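Local coordinates for protein tryptophan synthase alpha-subunit (Pyrococcus furiosus, PDB 1GEQ) that catalyses the aldol cleavage of indoleglycerol phosphate to indole and glyceraldehyde 3-phosphate, working as the alpha subunit of an alpha2beta2 tryptophan synthase, at residues I8-A13 / A222-I227; L22-A27 / R232-F237; I35-P40 / I83-Y88. All coordinates share one frame; numbering follows the deposited sequence.

Contact 1: I8-A13 / A222-I227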
# COMPACT_ATOMS: atom_id res chain seq x y z
N ILE A 8 -8.87 0.40 -0.35
CA ILE A 8 -7.66 0.16 0.42
C ILE A 8 -6.91 1.46 0.62
O ILE A 8 -6.23 1.94 -0.28
CB ILE A 8 -6.75 -0.85 -0.33
CG1 ILE A 8 -7.53 -2.14 -0.59
CG2 ILE A 8 -5.47 -1.10 0.45
CD1 ILE A 8 -6.90 -3.04 -1.63
N PRO A 9 -7.03 2.06 1.82
CA PRO A 9 -6.31 3.32 2.05
C PRO A 9 -4.81 3.11 2.15
O PRO A 9 -4.34 2.06 2.61
CB PRO A 9 -6.90 3.81 3.38
CG PRO A 9 -8.23 3.07 3.52
CD PRO A 9 -7.90 1.71 2.95
N TYR A 10 -4.05 4.10 1.69
CA TYR A 10 -2.60 4.07 1.82
C TYR A 10 -2.29 5.32 2.65
O TYR A 10 -2.85 6.38 2.39
CB TYR A 10 -1.87 4.22 0.48
CG TYR A 10 -0.43 4.66 0.69
CD1 TYR A 10 0.58 3.73 0.92
CD2 TYR A 10 -0.11 6.02 0.80
CE1 TYR A 10 1.87 4.13 1.27
CE2 TYR A 10 1.17 6.43 1.16
CZ TYR A 10 2.16 5.49 1.39
OH TYR A 10 3.42 5.90 1.79
N LEU A 11 -1.42 5.17 3.65
CA LEU A 11 -1.03 6.30 4.50
C LEU A 11 0.45 6.15 4.78
O LEU A 11 0.96 5.04 4.89
CB LEU A 11 -1.78 6.28 5.84
CG LEU A 11 -3.29 6.52 5.88
CD1 LEU A 11 -3.78 6.40 7.31
CD2 LEU A 11 -3.60 7.90 5.34
N THR A 12 1.16 7.27 4.90
CA THR A 12 2.58 7.20 5.22
C THR A 12 2.74 7.23 6.74
O THR A 12 2.15 8.08 7.42
CB THR A 12 3.34 8.39 4.59
OG1 THR A 12 3.23 8.32 3.16
CG2 THR A 12 4.81 8.36 4.99
N ALA A 13 3.50 6.28 7.28
CA ALA A 13 3.72 6.22 8.73
C ALA A 13 4.48 7.46 9.21
O ALA A 13 5.47 7.87 8.60
CB ALA A 13 4.49 4.96 9.10
N ALA A 222 -4.94 10.87 -2.84
CA ALA A 222 -6.11 11.68 -2.51
C ALA A 222 -6.24 11.88 -1.00
O ALA A 222 -6.79 12.88 -0.54
CB ALA A 222 -7.38 11.04 -3.06
N LEU A 223 -5.73 10.94 -0.22
CA LEU A 223 -5.80 11.04 1.23
C LEU A 223 -4.59 11.78 1.80
O LEU A 223 -4.73 12.65 2.66
CB LEU A 223 -5.89 9.65 1.87
CG LEU A 223 -7.07 8.77 1.45
CD1 LEU A 223 -6.93 7.40 2.12
CD2 LEU A 223 -8.38 9.43 1.83
N VAL A 224 -3.41 11.41 1.33
CA VAL A 224 -2.19 12.04 1.83
C VAL A 224 -2.18 13.54 1.52
O VAL A 224 -1.59 14.32 2.26
CB VAL A 224 -0.93 11.36 1.25
CG1 VAL A 224 -0.90 9.89 1.66
CG2 VAL A 224 -0.93 11.48 -0.26
N LYS A 225 -2.84 13.94 0.44
CA LYS A 225 -2.91 15.36 0.08
C LYS A 225 -3.67 16.12 1.17
O LYS A 225 -3.32 17.24 1.52
CB LYS A 225 -3.63 15.55 -1.25
CG LYS A 225 -4.17 16.95 -1.45
CD LYS A 225 -4.96 17.06 -2.74
CE LYS A 225 -5.80 18.34 -2.77
NZ LYS A 225 -6.84 18.32 -1.70
N ILE A 226 -4.71 15.49 1.70
CA ILE A 226 -5.51 16.09 2.76
C ILE A 226 -4.66 16.20 4.02
O ILE A 226 -4.66 17.23 4.69
CB ILE A 226 -6.78 15.25 3.03
CG1 ILE A 226 -7.67 15.26 1.78
CG2 ILE A 226 -7.54 15.79 4.25
CD1 ILE A 226 -8.92 14.41 1.90
N ILE A 227 -3.91 15.15 4.32
CA ILE A 227 -3.07 15.16 5.51
C ILE A 227 -2.01 16.26 5.43
O ILE A 227 -1.76 16.96 6.41
CB ILE A 227 -2.40 13.79 5.72
CG1 ILE A 227 -3.48 12.75 6.07
CG2 ILE A 227 -1.34 13.88 6.82
CD1 ILE A 227 -2.97 11.33 6.23
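In this TIM barrel the first strand is packed against the helix that follows the last one, and Pro9, Tyr10 and Leu11 meet Leu223, Val224 and Ile227 where the barrel closes, the first strand beside the helix after the eighth. The axes of strand 8-12 and helix 222-227 approach to 8.1 Å at an angle of 40°, and the backbones come nearest at Leu11 and Val224, whose CA atoms are 6.4 Å apart. All three pairs are apolar. At the N-terminal end of the segment the CB of Pro9 lies 3.8 Å from CD1 of Leu223, one methyl set against the side of the proline ring. Next, CG1 of Val224 comes to the edge of the Tyr10 ring, near its plane, 4.0 Å from CD2 and almost as close to CE2, while the two side chains cross obliquely. The ring is there because CG of Tyr10 is anti to the backbone N (chi1 161°). Tyr10 OH and Thr12 OG1 share a 2.8 Å hydrogen bond, which tethers the far end of the ring along its own strand; OG1 is also hydrogen-bonded to Ser54 OG. One helical turn on from Leu223, the extended chain of Ile227 (chi2 177°) carries CD1 to 3.6 Å from CD2 of Leu11, methyl to methyl, the two side chains at about a right angle. Successive strand residues on both faces of the sheet thus reach the same helix: Tyr10 turns into the barrel, near the catalytic Glu36, whereas Leu11 turns outward onto helix 18-28. Helix 49-60 covers Tyr10 and Val224 through Ile51, helix 235-246 backs Leu223, and strands 35-38 and 216-219 border the strand in the sheet.

Contact 2: L22-A27 / R232-F237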
# COMPACT_ATOMS: atom_id res chain seq x y z
N LEU A 22 -1.93 6.60 13.66
CA LEU A 22 -2.81 5.65 14.34
C LEU A 22 -4.24 6.17 14.35
O LEU A 22 -5.18 5.44 14.03
CB LEU A 22 -2.32 5.41 15.78
CG LEU A 22 -3.14 4.46 16.66
CD1 LEU A 22 -3.31 3.11 15.95
CD2 LEU A 22 -2.43 4.27 18.00
N ASN A 23 -4.41 7.44 14.70
CA ASN A 23 -5.73 8.05 14.73
C ASN A 23 -6.40 7.98 13.36
O ASN A 23 -7.61 7.73 13.26
CB ASN A 23 -5.64 9.52 15.16
CG ASN A 23 -5.36 9.68 16.64
OD1 ASN A 23 -5.38 8.72 17.40
ND2 ASN A 23 -5.12 10.92 17.06
N PHE A 24 -5.63 8.20 12.30
CA PHE A 24 -6.19 8.14 10.96
C PHE A 24 -6.65 6.72 10.64
O PHE A 24 -7.73 6.52 10.11
CB PHE A 24 -5.15 8.58 9.91
CG PHE A 24 -4.66 10.00 10.08
CD1 PHE A 24 -5.48 10.98 10.66
CD2 PHE A 24 -3.41 10.38 9.60
CE1 PHE A 24 -5.04 12.30 10.75
CE2 PHE A 24 -2.97 11.70 9.70
CZ PHE A 24 -3.79 12.66 10.28
N LEU A 25 -5.81 5.73 10.96
CA LEU A 25 -6.15 4.34 10.70
C LEU A 25 -7.44 3.90 11.39
O LEU A 25 -8.31 3.27 10.77
CB LEU A 25 -5.00 3.42 11.14
CG LEU A 25 -3.68 3.52 10.36
CD1 LEU A 25 -2.67 2.56 10.96
CD2 LEU A 25 -3.92 3.21 8.90
N LEU A 26 -7.57 4.25 12.66
CA LEU A 26 -8.77 3.89 13.42
C LEU A 26 -10.01 4.54 12.83
O LEU A 26 -11.09 3.96 12.83
CB LEU A 26 -8.58 4.31 14.89
CG LEU A 26 -7.53 3.48 15.62
CD1 LEU A 26 -7.15 4.13 16.94
CD2 LEU A 26 -8.07 2.08 15.85
N ALA A 27 -9.87 5.76 12.30
CA ALA A 27 -11.01 6.44 11.72
C ALA A 27 -11.43 5.87 10.36
O ALA A 27 -12.61 5.90 10.01
CB ALA A 27 -10.72 7.93 11.59
N ARG A 232 -2.61 17.16 11.69
CA ARG A 232 -3.27 16.41 12.76
C ARG A 232 -4.79 16.49 12.74
O ARG A 232 -5.47 15.62 13.28
CB ARG A 232 -2.75 16.88 14.11
CG ARG A 232 -1.23 16.92 14.19
CD ARG A 232 -0.79 17.52 15.50
NE ARG A 232 -1.11 16.65 16.62
CZ ARG A 232 -0.21 15.92 17.27
NH1 ARG A 232 1.07 15.97 16.91
NH2 ARG A 232 -0.58 15.14 18.27
N GLU A 233 -5.32 17.53 12.11
CA GLU A 233 -6.77 17.74 12.02
C GLU A 233 -7.41 17.17 10.75
O GLU A 233 -8.53 17.55 10.39
CB GLU A 233 -7.07 19.24 12.08
CG GLU A 233 -6.77 19.91 13.40
CD GLU A 233 -7.76 19.53 14.48
OE1 GLU A 233 -7.55 18.51 15.17
OE2 GLU A 233 -8.77 20.26 14.63
N ALA A 234 -6.72 16.26 10.09
CA ALA A 234 -7.22 15.67 8.84
C ALA A 234 -8.31 14.61 8.99
O ALA A 234 -9.12 14.41 8.09
CB ALA A 234 -6.03 15.08 8.06
N THR A 235 -8.34 13.96 10.15
CA THR A 235 -9.29 12.89 10.43
C THR A 235 -10.68 13.00 9.81
O THR A 235 -11.07 12.17 8.99
CB THR A 235 -9.46 12.71 11.95
OG1 THR A 235 -8.17 12.62 12.55
CG2 THR A 235 -10.22 11.43 12.25
N GLU A 236 -11.43 14.03 10.19
CA GLU A 236 -12.79 14.20 9.68
C GLU A 236 -12.83 14.36 8.16
O GLU A 236 -13.75 13.87 7.51
CB GLU A 236 -13.45 15.41 10.34
CG GLU A 236 -13.05 15.62 11.79
CD GLU A 236 -11.61 16.10 11.92
OE1 GLU A 236 -10.80 15.41 12.57
OE2 GLU A 236 -11.29 17.17 11.37
N PHE A 237 -11.85 15.04 7.59
CA PHE A 237 -11.84 15.24 6.16
C PHE A 237 -11.49 13.95 5.41
O PHE A 237 -11.91 13.75 4.28
CB PHE A 237 -10.89 16.37 5.77
CG PHE A 237 -11.19 17.68 6.47
CD1 PHE A 237 -10.53 18.02 7.65
CD2 PHE A 237 -12.17 18.53 5.98
CE1 PHE A 237 -10.84 19.20 8.32
CE2 PHE A 237 -12.49 19.72 6.65
CZ PHE A 237 -11.83 20.05 7.82
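Helix segment 22-27 passes the turn leading into helix 235-246 with the CA atoms of Phe24 and Thr235 only 5.7 Å apart, the nearest backbone pair. Phe24 and Thr235 carry most of the contact. CG of Phe24 stands anti to the carbonyl carbon (chi1 -61°), which carries the ring across to the other segment edge first. OG1 of Thr235 sits at that edge, in the ring plane, 3.6 Å from CE1. The backbone N of Thr235, buried here without a partner in the model, is 3.7 Å from the same CE1. CZ meets the methyl CB of Ala234 at 4.0 Å, obliquely. The other branch of Thr235, CG2, lies 3.6 Å from CB of Ala27, three residues after Phe24. An alanine in place of Phe24 would probably open a gap beside Ala234 and Thr235 and leave the turn before helix 235-246 less firmly held to helix 18-28. At the outer margin Arg232 forms a salt bridge with Asp17. This is packing in the outer helical layer, away from the active site: Phe24 also rests on Ile227 of helix 221-230 and Leu238 of helix 235-246, while Leu25 packs on Ile71 and Phe75 of helix 65-76.

Contact 3: I35-P40 / I83-Y88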
# COMPACT_ATOMS: atom_id res chain seq x y z
N ILE A 35 -5.39 -2.21 4.50
CA ILE A 35 -4.66 -0.96 4.68
C ILE A 35 -3.18 -1.08 4.27
O ILE A 35 -2.52 -2.06 4.62
CB ILE A 35 -4.73 -0.51 6.16
CG1 ILE A 35 -6.17 -0.13 6.50
CG2 ILE A 35 -3.78 0.65 6.41
CD1 ILE A 35 -6.41 0.10 7.99
N GLU A 36 -2.69 -0.10 3.53
CA GLU A 36 -1.28 -0.07 3.12
C GLU A 36 -0.62 1.01 3.96
O GLU A 36 -1.04 2.17 3.92
CB GLU A 36 -1.13 0.28 1.63
CG GLU A 36 -1.35 -0.89 0.67
CD GLU A 36 -1.06 -0.52 -0.77
OE1 GLU A 36 -1.16 -1.40 -1.66
OE2 GLU A 36 -0.72 0.66 -1.03
N LEU A 37 0.38 0.63 4.74
CA LEU A 37 1.09 1.58 5.59
C LEU A 37 2.50 1.75 5.03
O LEU A 37 3.28 0.80 5.01
CB LEU A 37 1.17 1.06 7.03
CG LEU A 37 1.80 1.98 8.08
CD1 LEU A 37 0.97 3.25 8.22
CD2 LEU A 37 1.87 1.25 9.43
N GLY A 38 2.81 2.96 4.59
CA GLY A 38 4.12 3.21 4.01
C GLY A 38 5.20 3.68 4.97
O GLY A 38 4.97 4.55 5.81
N ILE A 39 6.37 3.07 4.84
CA ILE A 39 7.52 3.41 5.66
C ILE A 39 8.32 4.47 4.91
O ILE A 39 8.80 4.23 3.80
CB ILE A 39 8.42 2.18 5.89
CG1 ILE A 39 7.67 1.14 6.73
CG2 ILE A 39 9.72 2.60 6.57
CD1 ILE A 39 8.46 -0.12 6.97
N PRO A 40 8.48 5.66 5.53
CA PRO A 40 9.21 6.80 4.97
C PRO A 40 10.62 6.44 4.53
O PRO A 40 11.32 5.68 5.21
CB PRO A 40 9.22 7.80 6.13
CG PRO A 40 7.97 7.47 6.88
CD PRO A 40 7.95 5.97 6.87
N ILE A 83 -3.20 -5.68 7.15
CA ILE A 83 -2.24 -4.59 7.02
C ILE A 83 -1.09 -5.02 6.13
O ILE A 83 -0.49 -6.08 6.33
CB ILE A 83 -1.62 -4.20 8.40
CG1 ILE A 83 -2.61 -3.38 9.23
CG2 ILE A 83 -0.32 -3.43 8.18
CD1 ILE A 83 -2.85 -1.98 8.70
N VAL A 84 -0.78 -4.19 5.14
CA VAL A 84 0.33 -4.46 4.24
C VAL A 84 1.34 -3.34 4.46
O VAL A 84 1.02 -2.16 4.30
CB VAL A 84 -0.10 -4.45 2.75
CG1 VAL A 84 1.13 -4.62 1.87
CG2 VAL A 84 -1.09 -5.57 2.47
N LEU A 85 2.56 -3.71 4.84
CA LEU A 85 3.60 -2.73 5.05
C LEU A 85 4.28 -2.48 3.70
O LEU A 85 4.67 -3.42 3.02
CB LEU A 85 4.61 -3.28 6.06
CG LEU A 85 5.27 -2.29 7.02
CD1 LEU A 85 4.21 -1.55 7.82
CD2 LEU A 85 6.21 -3.04 7.95
N MET A 86 4.38 -1.21 3.32
CA MET A 86 5.02 -0.85 2.05
C MET A 86 6.35 -0.16 2.37
O MET A 86 6.40 0.78 3.17
CB MET A 86 4.11 0.08 1.25
CG MET A 86 4.58 0.35 -0.17
SD MET A 86 3.42 1.38 -1.10
CE MET A 86 4.47 1.99 -2.44
N THR A 87 7.42 -0.61 1.73
CA THR A 87 8.72 -0.03 2.02
C THR A 87 9.72 -0.16 0.89
O THR A 87 9.57 -1.00 0.00
CB THR A 87 9.35 -0.72 3.26
OG1 THR A 87 10.58 -0.09 3.62
CG2 THR A 87 9.62 -2.18 2.94
N TYR A 88 10.75 0.68 0.94
CA TYR A 88 11.83 0.60 -0.03
C TYR A 88 12.79 -0.42 0.58
O TYR A 88 12.69 -0.72 1.77
CB TYR A 88 12.49 1.97 -0.22
CG TYR A 88 11.71 2.84 -1.18
CD1 TYR A 88 10.48 3.39 -0.81
CD2 TYR A 88 12.18 3.06 -2.47
CE1 TYR A 88 9.74 4.15 -1.72
CE2 TYR A 88 11.44 3.81 -3.38
CZ TYR A 88 10.23 4.35 -3.00
OH TYR A 88 9.51 5.10 -3.91
O HOH W 1 10.67 2.56 2.91
O HOH W 2 6.45 3.50 1.41
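Tyr88, the one aromatic ring of this contact, has water 1 at its edge, in plane, and that water joins the two segments, donating to Ile39 O and accepting from Tyr88 N. The ring also meets Phe41 at a shallow angle, and its OH is hydrogen-bonded to the catalytic Asp47. The junction follows the C-terminal ends of two neighbouring parallel strands of the TIM barrel, linked through helices 49-60 and 65-76 by a beta-alpha-beta crossover. Four backbone bonds form the ladder. Ile35 O accepts from Val84 N; Leu37 then spends both its polar groups, N giving to Val84 O and O accepting from Met86 N; finally Ile39 N gives to Met86 O. The bond from Met86 N to Leu37 O is 2.8 Å long and almost straight at the hydrogen (177°), yet the donor stands 36° out of the carbonyl plane. Glu36 and Gly38 use their backbone groups on the other side, with Pro9, Leu11 and Ala13. On the outer side of the sheet, turned to helix 65-76, chi2 of -70° brings CD1 of Ile83 up against CB of Ile35 at 3.5 Å, tighter than usual contact. Leu37 and Leu85 lie side by side, CD2 to CD1 4.0 Å. Ile39 then crosses to Leu85, its CD1 3.8 Å from CD2, and the same methyl meets CB of Thr87 at 3.9 Å. The inner side carries Glu36, Val84 and Met86 into the barrel, where Glu36 is a catalytic proton acceptor. CG of Glu36 passes 4.3 Å from CB of Val84, and its carboxylate oxygen OE2, buried with no polar partner in the model, ends 4.2 Å from SD of Met86.

The three contacts run from the barrel wall outward, and their chemistry changes with it. Contact 3 is deepest, about 5 Å from the chain's centre against 10 Å and 17 Å for the centres of contacts 1 and 2, and it alone is held across by backbone hydrogen bonds, with active-site groups on its inner side. Contact 1, also buried, joins sheet to helix through methyls and a ring edge. Contact 2 joins two members of the outer helical layer and is only partly buried. Strands 6-12 and 35-38 are sheet neighbours, tying contacts 1 and 3 together through Leu11 and Gly38. Contacts 1 and 2 alternate along the chain and merge where Ile227 CD1 lies 3.5 Å from Phe24 CE2.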